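D-mandelate dehydrogenase (PDB 2W2K) binds NAD(+) and probably catalyses the reversible, stereospecific oxidation of D-mandelate to the corresponding 2-keto acid. Local coordinates at residues R5-G10 with E28-N33; F52-K57 with L81-A86; K189-D194 with E215-R220; V224-P229 with S250-T255; V128-S133 with A158-G163. One frame throughout, in Å; residues are numbered along the deposited sequence.

Contact 1: R5-G10 with E28-N33; sequences RVLLLG and EVIPAN
L8 and V29 meet obliquely on one face of the sheet, where L8 CB lies 3.9 Å from V29 CG1; helix 17-26 packs over both through W20, and over V6 and V29 through F23. On the reverse face L7, its CG anti to the backbone N (chi1 -175°), sends CD1 over the end of the neighbouring strand, 4.1 Å from A32 CB. These two layers flank a parallel pair: strand 5-8, helix 17-26 and strand 28-31 form the first beta-alpha-beta unit of an open sheet with strand order 2-1-3-4-5, the flavodoxin-like order of the substrate-side domain in D-2-hydroxyacid dehydrogenases. Strand 28-31 lies at one edge of the sheet, while strand 5-8 pairs with strand 54-57 along its other side. The ladder between strands 5-8 and 28-31 runs through V6 N to E28 O, I30 N to V6 O (2.8 Å and almost straight), L8 N to I30 O, and A32 N to L8 O at 3.0 Å. At the strand openings R5 and E28 run alongside each other. R5 grips the carboxylate side-on, NE to E28 OE1 at 2.9 Å and NH2 to OE2 at 3.1 Å, both oxygens near the guanidinium plane but met from above the carboxylate plane. I30 CD1 rests on one guanidinium face, 3.6 Å from R5 CZ, and NH1 turns to the carbonyls of Y49 and D51.

Contact 2: F52-K57 with L81-A86; sequences FEAIIK and LKVFAA
Strands 54-57 and 83-86 are parallel neighbours inside the five-stranded flavodoxin-like sheet, joined by a beta-alpha-beta crossover through helix 71-74. Main-chain hydrogen bonds set the register: I55 N to V83 O (3.1 Å), A85 N to I55 O, and K57 N to A85 O. At the entrance E53 O receives K82 N at 2.9 Å and, weakly, V83 N. Apolar contact gathers round I55, whose side chain crosses that of L81 at about a right angle, I55 CD1 lying 3.7 Å from L81 CD2. L81 CD1 also comes obliquely to the F52 ring. On the face opposite I55 and F84, A54 CB meets V83 CG1 while helix 310-330 packs on both. One CH-pi contact stands out: I55 CG2 sits over a face of the F84 ring, 3.9 Å from its centroid, while K57 CB lies at the ring edge; F106 meets the same ring edge-to-face. A serine in place of F84, lacking the ring that I55 CG2 sits on, would probably loosen the packing against I55 and F106. E53 OE1 takes R5 N, the K57 ammonium reaches Y67 OH and the carbonyls of A59 and N62, and K57 CB passes 4.1 Å from A86 CB.

Contact 3: K189-D194 with E215-R220; sequences KLVYYD and EELARR
Helix 214-220 packs on one side of the parallel sheet of the Rossmann-type NAD-binding domain, running nearly antiparallel to strand 189-193 (159° between their directions), with the segment axes 8.3 Å apart. Past the end of that strand stands D194, an NAD(+)-binding residue in the position at which Rossmann domains commonly carry an acid for the adenosine ribose; it takes no part in the helix packing. E215 and A218 lean on helix 240-245, and L217 is the residue that enters the contact. With CG anti to the backbone N (chi1 -169°), it lowers CD2 onto the strand, 3.5 Å from V191 O and 3.7 Å from Y192 CA, so that a methyl group presses on the main chain itself. The same CD2 comes 4.0 Å from V191 CG1, the two side chains sliding past each other in opposite directions, and L217 CG lies 4.3 Å from Y193 CB. V169 of the adjoining strand receives L217 as well. At R220, bends at chi2 and chi3 fold the chain back toward strand 189-193, and NH2 forms a salt bridge with E209 OE1 of the edge strand 209-210. The R220 and V191 side chains cross at about a right angle, with V191 CG2 over one guanidinium face, 4.1 Å from R220 NH2.

Contact 4: V224-P229 with S250-T255; sequences VSVSVP and SRIVNT
V224 and I252 run side by side on one face of the sheet, V224 CB 4.0 Å from I252 CG1, and I252 CD1 stretches on to meet V226 CG2 obliquely. V226 in turn touches an amide oxygen: N254 OD1 lies 3.6 Å from its CG1. Behind these side chains the parallel main chains are joined by V224 N to R251 O, V253 N to V224 O (3.0 Å, nearly along the C=O axis) and V226 N to V253 O. Past the last of these bonds, water takes over. One molecule donates to S225 OG and to V226 O and also pairs with T255 OG1 at 2.9 Å; a second links T255 OG1 with S227 OG, 2.7 Å from the latter. T255 OG1 is thus held by two waters where the strands part; T255 and V228, one from each segment, both belong to the NAD(+) site. Second-shell bonds fix the polar groups: N254 OD1 takes the N-H of A256, its ND2 reaches R257 O, and S225 OG bonds to Q175 OE1 of helix 173-185. R251 NH1 bonds to D222 O, just ahead of the first strand. Helix 240-245 makes the crossover of this beta-alpha-beta unit in the Rossmann-type sheet. Strand 165-169 flanks V224-P229, strand 275-280 flanks S250-T255, and helix 114-130 packs through L124 on V253 and through A121 on T255.

Contact 5: V128-S133 with A158-G163; sequences VFRLAS and AHNPRG
Helix 114-130 ends where L131 turns to positive phi (57°), right before helix 132-139, and F129 O near this break accepts H159 N of the loop 158-163 in a nearly straight bond of 3.1 Å. The same oxygen takes a CA-H contact from A158 CA at 3.5 Å. F129 carries the side-chain packing, its chi1 of -91° lying well off a staggered position. P161 CA stands above the centre of one ring face, 4.0 Å from the centroid and 6° off the normal, a CH-pi contact, while P161 CG comes 3.8 Å from F129 CD1. A leucine in place of F129 has no flat face for P161 CA, and the loop would probably be less firmly packed on the helix end. R130 bends at chi2 and chi3 so that its chain passes H159 O, with CD 3.4 Å away. The R130 and N160 side chains run side by side, their end planes steeply inclined, and a water bridges them, accepting from R130 NH1 at 2.8 Å and donating to N160 OD1 at 2.7 Å. R130 NH1 and NH2 also bond to backbone of the other subunit, and N160 N to an acidic side chain there, so the contact forms part of the subunit interface. On its own domain's side, F129 and H159 pack on R251 of strand 250-254, F129 touches C223 of strand 223-226, and P161 reaches M188.

Overall arrangement
Read from the N terminus, the five contacts close successive loops, none nested and none crossing. Contact 1 closes the first crossover and contact 2 the next but one; they adjoin through strands 5-8 and 54-57 in one sheet. The chain then passes into the other domain, where contact 5 closes first, joining a helix end to the loop before strand 165-169. Contact 3 closes the loop from strand 189-193 to helix 214-220, and contact 4 the crossover between strands 223-226 and 250-254; L217 packs on V224. R251 and V253 of contact 4 touch V128 of contact 5, and K189 of contact 3 meets G163. Contacts 1 and 4 lie about 38 Å apart between centres.

Contact 1: R5-G10 with E28-N33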
# COMPACT_ATOMS: atom_id res chain seq x y z
N ARG B 5 6.07 -15.46 42.55
CA ARG B 5 4.87 -16.06 41.97
C ARG B 5 4.19 -15.06 41.00
O ARG B 5 4.08 -13.86 41.31
CB ARG B 5 3.90 -16.48 43.11
CG ARG B 5 4.56 -17.41 44.21
CD ARG B 5 3.55 -17.88 45.33
NE ARG B 5 2.67 -18.96 44.88
CZ ARG B 5 1.34 -18.94 44.83
NH1 ARG B 5 0.63 -17.88 45.25
NH2 ARG B 5 0.69 -20.01 44.37
N VAL B 6 3.76 -15.55 39.82
CA VAL B 6 3.24 -14.71 38.71
C VAL B 6 1.85 -15.20 38.23
O VAL B 6 1.71 -16.36 37.79
CB VAL B 6 4.26 -14.68 37.51
CG1 VAL B 6 3.76 -13.78 36.34
CG2 VAL B 6 5.67 -14.25 37.97
N LEU B 7 0.83 -14.34 38.33
CA LEU B 7 -0.51 -14.66 37.82
C LEU B 7 -0.52 -14.49 36.29
O LEU B 7 -0.20 -13.40 35.80
CB LEU B 7 -1.58 -13.74 38.46
CG LEU B 7 -3.05 -14.09 38.08
CD1 LEU B 7 -3.45 -15.40 38.76
CD2 LEU B 7 -3.99 -12.97 38.51
N LEU B 8 -0.94 -15.53 35.56
CA LEU B 8 -1.05 -15.53 34.08
C LEU B 8 -2.48 -15.24 33.64
O LEU B 8 -3.37 -16.03 33.95
CB LEU B 8 -0.62 -16.89 33.50
CG LEU B 8 -0.76 -17.13 31.98
CD1 LEU B 8 0.02 -16.06 31.17
CD2 LEU B 8 -0.30 -18.52 31.60
N LEU B 9 -2.70 -14.10 32.96
CA LEU B 9 -4.02 -13.72 32.44
C LEU B 9 -4.23 -14.26 31.03
O LEU B 9 -3.67 -13.72 30.05
CB LEU B 9 -4.23 -12.19 32.44
CG LEU B 9 -4.28 -11.36 33.73
CD1 LEU B 9 -4.56 -9.87 33.37
CD2 LEU B 9 -5.31 -11.89 34.73
N GLY B 10 -5.02 -15.32 30.92
CA GLY B 10 -5.26 -15.95 29.62
C GLY B 10 -4.18 -16.93 29.16
O GLY B 10 -3.45 -17.51 29.99
N GLU B 28 7.18 -19.21 39.71
CA GLU B 28 5.98 -20.08 39.77
C GLU B 28 4.82 -19.39 39.04
O GLU B 28 4.28 -18.40 39.54
CB GLU B 28 5.58 -20.41 41.23
CG GLU B 28 4.32 -21.28 41.34
CD GLU B 28 3.79 -21.40 42.77
OE1 GLU B 28 4.43 -20.87 43.69
OE2 GLU B 28 2.69 -21.97 42.95
N VAL B 29 4.44 -19.91 37.86
CA VAL B 29 3.37 -19.30 37.02
C VAL B 29 2.02 -19.94 37.32
O VAL B 29 1.86 -21.18 37.22
CB VAL B 29 3.71 -19.39 35.48
CG1 VAL B 29 2.54 -18.79 34.61
CG2 VAL B 29 4.98 -18.60 35.19
N ILE B 30 1.06 -19.09 37.71
CA ILE B 30 -0.30 -19.49 38.16
C ILE B 30 -1.38 -19.13 37.09
O ILE B 30 -1.64 -17.95 36.86
CB ILE B 30 -0.67 -18.78 39.51
CG1 ILE B 30 0.49 -18.86 40.55
CG2 ILE B 30 -2.02 -19.31 40.06
CD1 ILE B 30 0.42 -17.73 41.62
N PRO B 31 -2.00 -20.13 36.43
CA PRO B 31 -3.13 -19.79 35.51
C PRO B 31 -4.35 -19.15 36.23
O PRO B 31 -4.83 -19.69 37.23
CB PRO B 31 -3.51 -21.15 34.89
CG PRO B 31 -2.33 -22.02 35.10
CD PRO B 31 -1.72 -21.58 36.42
N ALA B 32 -4.83 -18.00 35.74
CA ALA B 32 -6.03 -17.35 36.34
C ALA B 32 -7.31 -18.17 36.12
O ALA B 32 -8.27 -18.09 36.92
CB ALA B 32 -6.20 -15.89 35.80
N ASN B 33 -7.33 -18.99 35.07
CA ASN B 33 -8.51 -19.81 34.75
C ASN B 33 -9.80 -18.97 34.68
O ASN B 33 -10.81 -19.29 35.33
CB ASN B 33 -8.64 -20.99 35.75
CG ASN B 33 -7.56 -22.05 35.56
OD1 ASN B 33 -7.13 -22.32 34.44
ND2 ASN B 33 -7.12 -22.66 36.66

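Contact 2: F52-K57 with L81-A86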
# COMPACT_ATOMS: atom_id res chain seq x y z
N PHE B 52 0.75 -13.20 45.34
CA PHE B 52 1.64 -13.20 44.15
C PHE B 52 2.35 -11.83 44.01
O PHE B 52 1.85 -10.82 44.54
CB PHE B 52 0.91 -13.63 42.85
CG PHE B 52 -0.41 -12.93 42.60
CD1 PHE B 52 -0.45 -11.70 41.89
CD2 PHE B 52 -1.62 -13.49 43.04
CE1 PHE B 52 -1.67 -11.04 41.64
CE2 PHE B 52 -2.86 -12.85 42.80
CZ PHE B 52 -2.89 -11.62 42.09
N GLU B 53 3.50 -11.82 43.34
CA GLU B 53 4.34 -10.62 43.21
C GLU B 53 4.26 -9.91 41.84
O GLU B 53 4.67 -8.75 41.72
CB GLU B 53 5.82 -10.95 43.54
CG GLU B 53 6.11 -11.29 45.02
CD GLU B 53 5.53 -12.63 45.48
OE1 GLU B 53 5.67 -13.66 44.78
OE2 GLU B 53 4.98 -12.67 46.60
N ALA B 54 3.77 -10.63 40.83
CA ALA B 54 3.60 -10.06 39.49
C ALA B 54 2.35 -10.60 38.76
O ALA B 54 1.79 -11.66 39.13
CB ALA B 54 4.89 -10.31 38.62
N ILE B 55 1.92 -9.85 37.72
CA ILE B 55 0.92 -10.29 36.76
C ILE B 55 1.51 -10.11 35.34
O ILE B 55 2.12 -9.07 35.05
CB ILE B 55 -0.40 -9.42 36.87
CG1 ILE B 55 -1.05 -9.53 38.26
CG2 ILE B 55 -1.40 -9.83 35.78
CD1 ILE B 55 -1.85 -8.23 38.66
N ILE B 56 1.29 -11.10 34.46
CA ILE B 56 1.68 -11.04 33.02
C ILE B 56 0.50 -11.31 32.05
O ILE B 56 -0.39 -12.16 32.31
CB ILE B 56 2.92 -12.02 32.73
CG1 ILE B 56 3.67 -11.63 31.43
CG2 ILE B 56 2.49 -13.50 32.83
CD1 ILE B 56 5.04 -12.37 31.17
N LYS B 57 0.49 -10.57 30.94
CA LYS B 57 -0.59 -10.62 29.93
C LYS B 57 0.10 -10.58 28.55
O LYS B 57 0.58 -9.50 28.10
CB LYS B 57 -1.54 -9.41 30.15
CG LYS B 57 -2.89 -9.40 29.31
CD LYS B 57 -3.57 -8.01 29.46
CE LYS B 57 -4.94 -7.87 28.75
NZ LYS B 57 -4.90 -7.94 27.24
N LEU B 81 1.84 -7.70 45.79
CA LEU B 81 1.98 -7.40 44.34
C LEU B 81 2.91 -6.19 44.09
O LEU B 81 2.73 -5.12 44.70
CB LEU B 81 0.60 -7.20 43.67
CG LEU B 81 0.53 -6.79 42.19
CD1 LEU B 81 1.04 -7.90 41.23
CD2 LEU B 81 -0.94 -6.44 41.82
N LYS B 82 3.92 -6.38 43.23
CA LYS B 82 4.91 -5.33 42.88
C LYS B 82 4.85 -4.80 41.42
O LYS B 82 5.21 -3.64 41.17
CB LYS B 82 6.36 -5.78 43.21
CG LYS B 82 6.67 -5.82 44.75
CD LYS B 82 8.14 -6.24 45.07
CE LYS B 82 8.45 -5.94 46.54
NZ LYS B 82 9.83 -6.36 46.95
N VAL B 83 4.40 -5.62 40.46
CA VAL B 83 4.49 -5.24 39.04
C VAL B 83 3.50 -5.99 38.14
O VAL B 83 3.23 -7.17 38.37
CB VAL B 83 6.00 -5.41 38.48
CG1 VAL B 83 6.52 -6.86 38.62
CG2 VAL B 83 6.16 -4.93 37.01
N PHE B 84 3.00 -5.29 37.10
CA PHE B 84 2.06 -5.83 36.08
C PHE B 84 2.64 -5.41 34.71
O PHE B 84 2.78 -4.20 34.45
CB PHE B 84 0.67 -5.17 36.33
CG PHE B 84 -0.49 -5.68 35.46
CD1 PHE B 84 -0.31 -6.53 34.34
CD2 PHE B 84 -1.78 -5.23 35.74
CE1 PHE B 84 -1.44 -6.94 33.54
CE2 PHE B 84 -2.92 -5.63 34.97
CZ PHE B 84 -2.74 -6.50 33.87
N ALA B 85 3.00 -6.39 33.85
CA ALA B 85 3.46 -6.11 32.47
C ALA B 85 2.46 -6.66 31.44
O ALA B 85 2.07 -7.83 31.52
CB ALA B 85 4.89 -6.72 32.22
N ALA B 86 2.08 -5.83 30.45
CA ALA B 86 1.03 -6.21 29.47
C ALA B 86 1.42 -5.90 28.03
O ALA B 86 2.09 -4.89 27.77
CB ALA B 86 -0.30 -5.51 29.79

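Contact 3: K189-D194 with E215-R220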
# COMPACT_ATOMS: atom_id res chain seq x y z
N LYS B 189 5.48 15.78 0.54
CA LYS B 189 5.97 16.88 1.38
C LYS B 189 5.24 16.85 2.74
O LYS B 189 4.06 16.48 2.80
CB LYS B 189 5.71 18.23 0.71
CG LYS B 189 6.34 18.39 -0.70
CD LYS B 189 5.87 19.67 -1.40
CE LYS B 189 6.58 19.84 -2.75
N LEU B 190 5.91 17.27 3.82
CA LEU B 190 5.35 17.13 5.19
C LEU B 190 5.04 18.48 5.87
O LEU B 190 5.91 19.34 5.96
CB LEU B 190 6.29 16.31 6.11
CG LEU B 190 5.80 16.03 7.56
CD1 LEU B 190 4.57 15.11 7.60
CD2 LEU B 190 6.93 15.46 8.42
N VAL B 191 3.79 18.63 6.33
CA VAL B 191 3.39 19.72 7.27
C VAL B 191 2.81 19.04 8.52
O VAL B 191 2.13 18.00 8.39
CB VAL B 191 2.37 20.70 6.63
CG1 VAL B 191 1.98 21.84 7.60
CG2 VAL B 191 2.98 21.32 5.35
N TYR B 192 3.09 19.58 9.71
CA TYR B 192 2.59 18.94 10.96
C TYR B 192 2.06 19.86 12.06
O TYR B 192 2.50 21.01 12.19
CB TYR B 192 3.64 17.98 11.56
CG TYR B 192 4.78 18.64 12.38
CD1 TYR B 192 4.76 18.63 13.78
CD2 TYR B 192 5.88 19.23 11.75
CE1 TYR B 192 5.78 19.21 14.55
CE2 TYR B 192 6.93 19.84 12.51
CZ TYR B 192 6.87 19.81 13.92
OH TYR B 192 7.87 20.38 14.70
N TYR B 193 1.13 19.31 12.85
CA TYR B 193 0.74 19.87 14.17
C TYR B 193 1.13 18.87 15.28
O TYR B 193 0.83 17.67 15.17
CB TYR B 193 -0.77 20.22 14.25
CG TYR B 193 -1.17 20.51 15.69
CD1 TYR B 193 -1.08 21.79 16.21
CD2 TYR B 193 -1.51 19.47 16.56
CE1 TYR B 193 -1.35 22.05 17.57
CE2 TYR B 193 -1.79 19.71 17.90
CZ TYR B 193 -1.72 21.00 18.40
OH TYR B 193 -1.98 21.21 19.75
N ASP B 194 1.79 19.37 16.34
CA ASP B 194 1.93 18.60 17.60
C ASP B 194 2.07 19.50 18.82
O ASP B 194 2.45 20.67 18.71
CB ASP B 194 3.09 17.61 17.56
CG ASP B 194 2.78 16.31 18.37
OD1 ASP B 194 1.71 16.23 19.05
OD2 ASP B 194 3.57 15.36 18.28
N GLU B 215 -6.84 23.82 12.42
CA GLU B 215 -7.42 24.42 11.20
C GLU B 215 -6.38 24.82 10.13
O GLU B 215 -6.62 24.63 8.93
CB GLU B 215 -8.44 25.53 11.53
CG GLU B 215 -9.85 24.93 11.88
CD GLU B 215 -10.92 25.96 12.27
OE1 GLU B 215 -11.29 26.79 11.42
OE2 GLU B 215 -11.39 25.94 13.43
N GLU B 216 -5.23 25.34 10.56
CA GLU B 216 -4.08 25.59 9.67
C GLU B 216 -3.57 24.30 8.99
O GLU B 216 -3.34 24.25 7.77
CB GLU B 216 -2.95 26.28 10.45
CG GLU B 216 -3.30 27.73 10.83
CD GLU B 216 -2.29 28.38 11.77
OE1 GLU B 216 -1.28 27.74 12.17
OE2 GLU B 216 -2.52 29.57 12.11
N LEU B 217 -3.43 23.24 9.79
CA LEU B 217 -3.03 21.92 9.26
C LEU B 217 -4.04 21.41 8.24
O LEU B 217 -3.64 21.03 7.13
CB LEU B 217 -2.83 20.91 10.42
CG LEU B 217 -2.17 19.53 10.21
CD1 LEU B 217 -3.12 18.52 9.52
CD2 LEU B 217 -0.77 19.59 9.52
N ALA B 218 -5.33 21.41 8.58
CA ALA B 218 -6.40 20.97 7.66
C ALA B 218 -6.34 21.67 6.28
O ALA B 218 -6.40 21.02 5.23
CB ALA B 218 -7.79 21.17 8.32
N ARG B 219 -6.17 23.00 6.29
CA ARG B 219 -6.17 23.80 5.06
C ARG B 219 -4.99 23.47 4.13
O ARG B 219 -5.12 23.58 2.89
CB ARG B 219 -6.17 25.30 5.42
CG ARG B 219 -6.34 26.22 4.21
CD ARG B 219 -6.38 27.71 4.61
NE ARG B 219 -6.38 28.54 3.40
CZ ARG B 219 -7.46 28.83 2.66
NH1 ARG B 219 -8.68 28.41 2.99
NH2 ARG B 219 -7.30 29.57 1.57
N ARG B 220 -3.85 23.11 4.71
CA ARG B 220 -2.60 22.91 3.93
C ARG B 220 -2.51 21.51 3.26
O ARG B 220 -1.68 21.30 2.36
CB ARG B 220 -1.35 23.14 4.80
CG ARG B 220 -1.14 24.59 5.36
CD ARG B 220 -0.65 25.61 4.30
NE ARG B 220 0.68 25.25 3.80
CZ ARG B 220 1.82 25.51 4.45
NH1 ARG B 220 1.83 26.17 5.61
NH2 ARG B 220 2.97 25.11 3.91

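Contact 4: V224-P229 with S250-T255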
# COMPACT_ATOMS: atom_id res chain seq x y z
N VAL B 224 -4.68 13.97 5.15
CA VAL B 224 -4.40 14.05 6.61
C VAL B 224 -4.13 12.65 7.20
O VAL B 224 -4.85 11.69 6.87
CB VAL B 224 -5.57 14.77 7.36
CG1 VAL B 224 -5.43 14.66 8.90
CG2 VAL B 224 -5.66 16.26 6.95
N SER B 225 -3.10 12.52 8.06
CA SER B 225 -2.83 11.26 8.80
C SER B 225 -3.01 11.48 10.30
O SER B 225 -2.25 12.26 10.92
CB SER B 225 -1.41 10.71 8.52
OG SER B 225 -1.10 9.57 9.33
N VAL B 226 -4.00 10.80 10.88
CA VAL B 226 -4.29 10.89 12.35
C VAL B 226 -3.49 9.85 13.15
O VAL B 226 -3.71 8.64 13.00
CB VAL B 226 -5.84 10.78 12.65
CG1 VAL B 226 -6.15 10.96 14.17
CG2 VAL B 226 -6.67 11.80 11.80
N SER B 227 -2.59 10.31 14.03
CA SER B 227 -1.79 9.42 14.92
C SER B 227 -1.45 10.15 16.24
O SER B 227 -0.37 10.75 16.37
CB SER B 227 -0.51 8.95 14.20
OG SER B 227 0.18 7.95 14.97
N VAL B 228 -2.37 10.08 17.21
CA VAL B 228 -2.24 10.72 18.53
C VAL B 228 -2.79 9.76 19.60
O VAL B 228 -3.62 8.89 19.28
CB VAL B 228 -3.04 12.07 18.64
CG1 VAL B 228 -2.40 13.19 17.83
CG2 VAL B 228 -4.52 11.88 18.26
N PRO B 229 -2.35 9.93 20.86
CA PRO B 229 -2.93 9.13 21.97
C PRO B 229 -4.41 9.48 22.19
O PRO B 229 -4.77 10.67 22.12
CB PRO B 229 -2.10 9.57 23.19
CG PRO B 229 -0.90 10.26 22.65
CD PRO B 229 -1.31 10.86 21.33
N SER B 250 -10.22 16.55 -0.93
CA SER B 250 -9.11 16.03 -0.08
C SER B 250 -9.44 14.64 0.53
O SER B 250 -10.50 14.03 0.23
CB SER B 250 -8.76 17.06 1.00
OG SER B 250 -9.93 17.44 1.72
N ARG B 251 -8.53 14.14 1.38
CA ARG B 251 -8.49 12.73 1.81
C ARG B 251 -8.07 12.66 3.29
O ARG B 251 -7.32 13.55 3.76
CB ARG B 251 -7.48 11.93 0.95
CG ARG B 251 -7.72 12.05 -0.57
CD ARG B 251 -6.48 11.66 -1.38
NE ARG B 251 -6.59 12.09 -2.77
CZ ARG B 251 -6.35 13.33 -3.21
NH1 ARG B 251 -5.99 14.33 -2.38
NH2 ARG B 251 -6.46 13.58 -4.51
N ILE B 252 -8.53 11.62 4.02
CA ILE B 252 -8.09 11.41 5.43
C ILE B 252 -7.94 9.92 5.79
O ILE B 252 -8.71 9.08 5.29
CB ILE B 252 -9.01 12.13 6.44
CG1 ILE B 252 -8.42 12.08 7.88
CG2 ILE B 252 -10.44 11.58 6.39
CD1 ILE B 252 -9.11 13.10 8.82
N VAL B 253 -6.93 9.59 6.61
CA VAL B 253 -6.75 8.21 7.15
C VAL B 253 -6.60 8.22 8.70
O VAL B 253 -6.07 9.20 9.27
CB VAL B 253 -5.56 7.41 6.49
CG1 VAL B 253 -5.66 7.44 4.93
CG2 VAL B 253 -4.22 7.90 6.96
N ASN B 254 -7.05 7.15 9.36
CA ASN B 254 -6.95 7.04 10.83
C ASN B 254 -6.43 5.65 11.25
O ASN B 254 -7.06 4.63 10.90
CB ASN B 254 -8.32 7.34 11.50
CG ASN B 254 -8.25 7.47 13.04
OD1 ASN B 254 -7.16 7.55 13.64
ND2 ASN B 254 -9.42 7.53 13.68
N THR B 255 -5.30 5.63 11.98
CA THR B 255 -4.77 4.40 12.58
C THR B 255 -4.65 4.49 14.11
O THR B 255 -4.08 3.59 14.75
CB THR B 255 -3.40 3.98 11.97
OG1 THR B 255 -2.42 5.02 12.18
CG2 THR B 255 -3.56 3.69 10.45
O HOH W 1 -2.73 7.38 10.59
O HOH W 2 -1.17 5.66 14.68

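Contact 5: V128-S133 with A158-G163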
# COMPACT_ATOMS: atom_id res chain seq x y z
N VAL B 128 -6.35 5.59 -0.69
CA VAL B 128 -7.19 6.80 -0.86
C VAL B 128 -6.76 7.68 -2.04
O VAL B 128 -7.60 8.39 -2.63
CB VAL B 128 -7.35 7.64 0.48
CG1 VAL B 128 -8.03 6.80 1.60
CG2 VAL B 128 -6.02 8.24 0.98
N PHE B 129 -5.47 7.65 -2.40
CA PHE B 129 -4.97 8.40 -3.57
C PHE B 129 -5.34 7.70 -4.89
O PHE B 129 -5.66 8.37 -5.89
CB PHE B 129 -3.44 8.64 -3.50
CG PHE B 129 -3.04 9.95 -2.81
CD1 PHE B 129 -2.59 9.95 -1.48
CD2 PHE B 129 -3.07 11.18 -3.52
CE1 PHE B 129 -2.20 11.15 -0.85
CE2 PHE B 129 -2.69 12.39 -2.90
CZ PHE B 129 -2.26 12.38 -1.56
N ARG B 130 -5.35 6.36 -4.88
CA ARG B 130 -5.48 5.52 -6.11
C ARG B 130 -6.90 4.95 -6.37
O ARG B 130 -7.18 4.39 -7.45
CB ARG B 130 -4.42 4.40 -6.07
CG ARG B 130 -2.95 4.97 -5.99
CD ARG B 130 -2.57 5.92 -7.22
NE ARG B 130 -2.69 5.14 -8.45
CZ ARG B 130 -1.74 4.37 -8.96
NH1 ARG B 130 -0.50 4.34 -8.42
NH2 ARG B 130 -2.02 3.60 -10.03
N LEU B 131 -7.79 5.10 -5.37
CA LEU B 131 -9.15 4.52 -5.38
C LEU B 131 -9.12 2.97 -5.55
O LEU B 131 -9.93 2.38 -6.28
CB LEU B 131 -10.08 5.23 -6.42
CG LEU B 131 -10.04 6.78 -6.31
CD1 LEU B 131 -10.81 7.45 -7.45
CD2 LEU B 131 -10.53 7.26 -4.92
N ALA B 132 -8.19 2.33 -4.85
CA ALA B 132 -7.94 0.88 -5.02
C ALA B 132 -9.04 0.01 -4.40
O ALA B 132 -9.32 -1.11 -4.88
CB ALA B 132 -6.58 0.52 -4.44
N SER B 133 -9.67 0.51 -3.34
CA SER B 133 -10.75 -0.21 -2.67
C SER B 133 -11.95 -0.44 -3.62
O SER B 133 -12.50 -1.55 -3.70
CB SER B 133 -11.18 0.51 -1.38
OG SER B 133 -12.16 -0.24 -0.69
N ALA B 158 -7.99 9.61 -9.83
CA ALA B 158 -6.79 9.08 -9.16
C ALA B 158 -5.52 9.96 -9.36
O ALA B 158 -5.29 10.49 -10.47
CB ALA B 158 -6.53 7.63 -9.62
N HIS B 159 -4.70 10.09 -8.30
CA HIS B 159 -3.44 10.89 -8.31
C HIS B 159 -2.23 10.14 -7.69
O HIS B 159 -2.44 9.32 -6.78
CB HIS B 159 -3.65 12.21 -7.53
CG HIS B 159 -4.16 13.34 -8.37
ND1 HIS B 159 -5.47 13.77 -8.34
CD2 HIS B 159 -3.52 14.14 -9.26
CE1 HIS B 159 -5.62 14.78 -9.18
NE2 HIS B 159 -4.46 15.02 -9.76
N ASN B 160 -0.99 10.40 -8.16
CA ASN B 160 0.21 9.94 -7.40
C ASN B 160 0.36 10.74 -6.09
O ASN B 160 0.17 11.97 -6.10
CB ASN B 160 1.53 10.08 -8.20
CG ASN B 160 1.57 9.20 -9.45
OD1 ASN B 160 1.04 8.08 -9.47
ND2 ASN B 160 2.24 9.70 -10.50
N PRO B 161 0.66 10.06 -4.94
CA PRO B 161 1.02 10.83 -3.73
C PRO B 161 2.18 11.84 -3.96
O PRO B 161 2.20 12.93 -3.33
CB PRO B 161 1.40 9.73 -2.71
CG PRO B 161 0.56 8.50 -3.15
CD PRO B 161 0.65 8.59 -4.68
N ARG B 162 3.12 11.49 -4.85
CA ARG B 162 4.32 12.31 -5.13
C ARG B 162 3.97 13.79 -5.31
O ARG B 162 3.11 14.13 -6.13
CB ARG B 162 5.08 11.78 -6.37
CG ARG B 162 6.42 12.50 -6.63
CD ARG B 162 7.17 11.81 -7.78
NE ARG B 162 8.33 12.58 -8.22
N GLY B 163 4.66 14.65 -4.55
CA GLY B 163 4.56 16.13 -4.67
C GLY B 163 3.36 16.74 -3.95
O GLY B 163 3.24 17.98 -3.89
O HOH W 3 0.86 6.50 -7.25